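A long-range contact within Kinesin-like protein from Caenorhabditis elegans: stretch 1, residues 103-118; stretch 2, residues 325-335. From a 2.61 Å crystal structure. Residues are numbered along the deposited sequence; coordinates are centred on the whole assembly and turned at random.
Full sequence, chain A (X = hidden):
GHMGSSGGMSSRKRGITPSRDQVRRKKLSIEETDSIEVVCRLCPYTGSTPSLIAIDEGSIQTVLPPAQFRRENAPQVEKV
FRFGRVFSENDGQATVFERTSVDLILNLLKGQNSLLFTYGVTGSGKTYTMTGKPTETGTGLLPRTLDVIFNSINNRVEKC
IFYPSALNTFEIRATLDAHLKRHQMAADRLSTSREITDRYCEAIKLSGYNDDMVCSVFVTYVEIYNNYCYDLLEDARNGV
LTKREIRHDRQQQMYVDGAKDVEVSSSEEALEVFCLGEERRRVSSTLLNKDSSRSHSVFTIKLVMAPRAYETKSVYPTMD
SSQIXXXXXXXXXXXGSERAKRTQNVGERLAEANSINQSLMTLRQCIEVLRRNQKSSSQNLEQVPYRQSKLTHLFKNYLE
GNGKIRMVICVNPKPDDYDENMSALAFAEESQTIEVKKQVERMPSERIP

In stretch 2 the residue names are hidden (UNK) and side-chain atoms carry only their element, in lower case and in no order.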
# COMPACT_ATOMS: atom_id res chain seq x y z
N ASP A 103 6.05 -4.25 -11.33
CA ASP A 103 5.62 -5.65 -11.31
C ASP A 103 4.37 -5.84 -10.46
O ASP A 103 3.61 -6.79 -10.69
CB ASP A 103 6.76 -6.55 -10.83
CG ASP A 103 7.15 -6.29 -9.38
OD1 ASP A 103 7.71 -7.21 -8.75
OD2 ASP A 103 6.89 -5.18 -8.88
N LEU A 104 4.15 -4.98 -9.47
CA LEU A 104 2.90 -5.05 -8.70
C LEU A 104 1.72 -4.59 -9.54
O LEU A 104 0.63 -5.17 -9.47
CB LEU A 104 3.01 -4.23 -7.42
CG LEU A 104 4.24 -4.48 -6.55
CD1 LEU A 104 4.13 -3.73 -5.22
CD2 LEU A 104 4.46 -5.97 -6.34
N ILE A 105 1.92 -3.54 -10.35
CA ILE A 105 0.84 -3.10 -11.23
C ILE A 105 0.56 -4.16 -12.29
O ILE A 105 -0.60 -4.42 -12.62
CB ILE A 105 1.19 -1.75 -11.88
CG1 ILE A 105 1.39 -0.68 -10.80
CG2 ILE A 105 0.09 -1.35 -12.84
CD1 ILE A 105 1.98 0.62 -11.34
N LEU A 106 1.61 -4.79 -12.83
CA LEU A 106 1.39 -5.89 -13.75
C LEU A 106 0.60 -7.01 -13.07
O LEU A 106 -0.26 -7.64 -13.70
CB LEU A 106 2.73 -6.41 -14.27
CG LEU A 106 3.49 -5.45 -15.19
CD1 LEU A 106 4.88 -5.99 -15.52
CD2 LEU A 106 2.70 -5.16 -16.45
N ASN A 107 0.88 -7.27 -11.79
CA ASN A 107 0.06 -8.21 -11.03
C ASN A 107 -1.40 -7.76 -11.00
O ASN A 107 -2.30 -8.56 -11.27
CB ASN A 107 0.61 -8.34 -9.61
CG ASN A 107 1.50 -9.55 -9.44
OD1 ASN A 107 1.30 -10.58 -10.08
ND2 ASN A 107 2.48 -9.43 -8.56
N LEU A 108 -1.63 -6.48 -10.68
CA LEU A 108 -3.00 -5.96 -10.60
C LEU A 108 -3.76 -6.19 -11.90
O LEU A 108 -4.93 -6.58 -11.88
CB LEU A 108 -2.96 -4.48 -10.26
CG LEU A 108 -4.30 -3.78 -10.03
CD1 LEU A 108 -4.87 -4.18 -8.69
CD2 LEU A 108 -4.15 -2.27 -10.11
N LEU A 109 -3.11 -5.94 -13.05
CA LEU A 109 -3.78 -6.14 -14.33
C LEU A 109 -4.08 -7.62 -14.57
O LEU A 109 -5.03 -7.94 -15.29
CB LEU A 109 -2.93 -5.57 -15.47
CG LEU A 109 -3.03 -4.07 -15.81
CD1 LEU A 109 -4.44 -3.55 -15.61
CD2 LEU A 109 -2.08 -3.24 -15.00
N LYS A 110 -3.28 -8.51 -13.99
CA LYS A 110 -3.49 -9.95 -14.08
C LYS A 110 -4.53 -10.46 -13.09
O LYS A 110 -4.72 -11.68 -12.99
CB LYS A 110 -2.17 -10.69 -13.86
CG LYS A 110 -1.16 -10.58 -14.97
CD LYS A 110 0.20 -11.11 -14.49
CE LYS A 110 0.06 -12.44 -13.76
NZ LYS A 110 1.38 -13.10 -13.53
N GLY A 111 -5.19 -9.57 -12.35
CA GLY A 111 -6.17 -10.02 -11.38
C GLY A 111 -5.58 -10.59 -10.11
O GLY A 111 -6.27 -11.35 -9.41
N GLN A 112 -4.34 -10.26 -9.79
CA GLN A 112 -3.67 -10.74 -8.59
C GLN A 112 -3.37 -9.57 -7.66
O GLN A 112 -3.39 -8.40 -8.07
CB GLN A 112 -2.38 -11.48 -8.94
CG GLN A 112 -2.61 -12.77 -9.71
CD GLN A 112 -1.31 -13.47 -10.06
OE1 GLN A 112 -0.24 -13.08 -9.61
NE2 GLN A 112 -1.41 -14.52 -10.88
N ASN A 113 -3.12 -9.89 -6.40
CA ASN A 113 -2.98 -8.89 -5.35
C ASN A 113 -1.52 -8.60 -5.04
O ASN A 113 -0.64 -9.44 -5.24
CB ASN A 113 -3.71 -9.32 -4.08
CG ASN A 113 -5.20 -9.43 -4.27
OD1 ASN A 113 -5.76 -8.81 -5.17
ND2 ASN A 113 -5.85 -10.20 -3.42
N SER A 114 -1.28 -7.40 -4.52
CA SER A 114 0.06 -6.92 -4.24
C SER A 114 0.04 -6.08 -2.97
O SER A 114 -0.95 -5.40 -2.68
CB SER A 114 0.61 -6.09 -5.41
OG SER A 114 0.38 -6.74 -6.65
N LEU A 115 1.15 -6.12 -2.24
CA LEU A 115 1.28 -5.38 -0.98
C LEU A 115 2.67 -4.75 -0.91
O LEU A 115 3.67 -5.42 -1.17
CB LEU A 115 1.06 -6.31 0.22
CG LEU A 115 1.32 -5.76 1.62
CD1 LEU A 115 0.49 -4.52 1.89
CD2 LEU A 115 1.01 -6.83 2.65
N LEU A 116 2.72 -3.47 -0.57
CA LEU A 116 3.98 -2.74 -0.50
C LEU A 116 4.05 -1.94 0.79
O LEU A 116 3.15 -1.13 1.07
CB LEU A 116 4.15 -1.82 -1.71
CG LEU A 116 5.53 -1.23 -2.04
CD1 LEU A 116 5.50 -0.85 -3.48
CD2 LEU A 116 5.89 -0.01 -1.20
N PHE A 117 5.10 -2.16 1.58
CA PHE A 117 5.37 -1.42 2.80
C PHE A 117 6.55 -0.47 2.59
O PHE A 117 7.50 -0.79 1.87
CB PHE A 117 5.73 -2.34 3.97
CG PHE A 117 4.66 -3.30 4.36
CD1 PHE A 117 3.62 -2.90 5.19
CD2 PHE A 117 4.72 -4.62 3.96
CE1 PHE A 117 2.64 -3.79 5.58
CE2 PHE A 117 3.75 -5.52 4.35
CZ PHE A 117 2.70 -5.10 5.16
N THR A 118 6.49 0.68 3.25
CA THR A 118 7.68 1.49 3.50
C THR A 118 7.95 1.48 5.00
O THR A 118 7.06 1.78 5.80
CB THR A 118 7.52 2.93 2.98
OG1 THR A 118 6.35 3.54 3.54
CG2 THR A 118 7.43 2.95 1.47
N UNK A 325 -14.57 -9.76 -10.73
CA UNK A 325 -13.25 -10.08 -10.19
C UNK A 325 -12.63 -8.79 -9.68
O UNK A 325 -12.67 -7.76 -10.36
c UNK A 325 -12.90 -12.11 -11.64
c UNK A 325 -12.35 -10.74 -11.25
c UNK A 325 -12.20 -12.73 -12.83
c UNK A 325 -10.92 -10.86 -10.73
N UNK A 326 -12.07 -8.84 -8.47
CA UNK A 326 -11.46 -7.68 -7.83
C UNK A 326 -10.02 -8.02 -7.48
O UNK A 326 -9.76 -9.03 -6.82
c UNK A 326 -13.68 -6.88 -6.91
c UNK A 326 -11.54 -6.09 -5.86
c UNK A 326 -12.24 -7.25 -6.56
N UNK A 327 -9.09 -7.18 -7.92
CA UNK A 327 -7.69 -7.30 -7.53
C UNK A 327 -7.26 -6.04 -6.79
O UNK A 327 -7.84 -4.96 -6.97
c UNK A 327 -6.78 -7.56 -8.74
o UNK A 327 -6.88 -6.51 -9.69
N UNK A 328 -6.23 -6.18 -5.95
CA UNK A 328 -5.81 -5.11 -5.05
C UNK A 328 -4.33 -4.81 -5.19
O UNK A 328 -3.50 -5.72 -5.29
n UNK A 328 -8.75 -5.57 -1.11
c UNK A 328 -7.54 -5.68 -1.64
o UNK A 328 -6.53 -5.88 -0.97
c UNK A 328 -7.45 -5.55 -3.14
c UNK A 328 -6.03 -5.48 -3.59
N UNK A 329 -4.00 -3.52 -5.16
CA UNK A 329 -2.65 -3.07 -4.90
C UNK A 329 -2.70 -2.22 -3.64
O UNK A 329 -3.37 -1.18 -3.62
c UNK A 329 0.05 -1.32 -5.14
c UNK A 329 -0.55 -2.21 -6.20
c UNK A 329 -0.14 -1.72 -7.57
c UNK A 329 -2.08 -2.28 -6.08
N UNK A 330 -2.01 -2.66 -2.60
CA UNK A 330 -2.11 -2.07 -1.28
C UNK A 330 -0.76 -1.47 -0.90
O UNK A 330 0.25 -2.17 -0.86
s UNK A 330 -2.63 -2.48 1.40
c UNK A 330 -2.55 -3.12 -0.26
N UNK A 331 -0.77 -0.17 -0.61
CA UNK A 331 0.43 0.59 -0.28
C UNK A 331 0.33 1.04 1.17
O UNK A 331 -0.61 1.76 1.54
c UNK A 331 0.51 2.74 -3.51
c UNK A 331 0.69 1.48 -2.70
c UNK A 331 0.58 1.80 -1.21
c UNK A 331 2.03 0.82 -3.01
N UNK A 332 1.29 0.63 2.00
CA UNK A 332 1.23 0.82 3.44
C UNK A 332 2.43 1.64 3.87
O UNK A 332 3.58 1.25 3.61
c UNK A 332 0.02 -1.35 3.71
c UNK A 332 1.12 -0.28 5.70
c UNK A 332 1.19 -0.52 4.20
N UNK A 333 2.17 2.77 4.53
CA UNK A 333 3.22 3.63 5.06
C UNK A 333 3.26 3.40 6.57
O UNK A 333 2.48 3.98 7.32
c UNK A 333 4.10 6.01 5.06
o UNK A 333 3.93 7.24 5.02
c UNK A 333 2.94 5.09 4.71
o UNK A 333 5.19 5.48 5.37
N UNK A 334 4.18 2.53 6.99
CA UNK A 334 4.24 2.07 8.37
C UNK A 334 4.60 3.21 9.32
O UNK A 334 5.16 4.24 8.93
c UNK A 334 4.91 -0.35 7.78
c UNK A 334 6.05 -1.33 7.88
c UNK A 334 3.62 -0.96 8.32
c UNK A 334 5.25 0.95 8.52
N UNK A 335 4.23 3.02 10.58
CA UNK A 335 4.66 3.93 11.62
C UNK A 335 6.17 3.85 11.79
O UNK A 335 6.80 2.83 11.47
c UNK A 335 3.96 3.61 12.94

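Position 325 carries four carbons, forked at the first, with one arm two carbons long; it lies exposed at the start of the strand and makes no close contact. It is Ile325.

Position 326 has three carbons, one bearing the other two, and points away from stretch 1. It is Val326.

At 327 there is one carbon and then one oxygen, with the CA-to-CB bond pointing toward stretch 1. The oxygen lies 2.9 Å from Leu108 O and donates a hydrogen bond to it. A single carbon bearing a hydroxyl is Ser327, whose CB lies 3.5 Å from Gly111 C in the turn after the helix.

Position 328 shows three carbons, the third carrying an oxygen and a nitrogen, and its CB lies 3.7 Å from Asn113 OD1. It is Gln328. Its backbone does the pairing here, since its N donates to Asn113 OD1 (2.8 Å) and its O accepts from Ser114 N (2.9 Å). A side chain thus opens the ladder before the strand of stretch 1 begins.

Position 329 has four carbons forked at the second, and one terminal carbon lies 3.7 Å from Ile105 CG1. It is Leu329, whose CD1 also lies 4.0 Å from Leu104 CB, so it joins helix to sheet.

Position 330 has one carbon and then one sulfur, and the sulfur lies 3.8 Å from Leu115 CD1. It is Cys330. Its N donates to Ser114 O (2.9 Å) and its O accepts from Leu116 N (2.8 Å).

Four carbons forked at the second recur at 331, one tip 3.6 Å from Leu116 CB. This is Leu331.

Position 332 has three carbons, branched at the first, with CB 3.5 Å from Phe117 CD1: Val332. Its N reaches Leu116 O at 2.7 Å, a hydrogen bond.

At 333, two carbons end in two oxygens, one of them 2.9 Å from Thr118 OG1. It is Asp333, which accepts a weak hydrogen bond from that hydroxyl.

Position 334 has four carbons forked at the second, one tip 3.7 Å from Phe117 CD1. It is Leu334; its N donates to Thr118 O (3.2 Å).

Position 335, a lone carbon beyond reach of stretch 1, is Ala335.

The rule is a parallel ladder: Cys330 and Val332 each bond, through N and O, the residues flanking their bridge partner, with Gln328 and Leu334 at its ends. Leu329, Leu331 and Asp333 share one face with Ser114, Leu116 and Thr118; Cys330 and Val332 share the other with Leu115 and Phe117. The helix, nearly antiparallel to the strand, is fastened by Leu329 packing and the Ser327 hydroxyl.

Stretch 2, residues 325-335: IVSQLCLVDLA
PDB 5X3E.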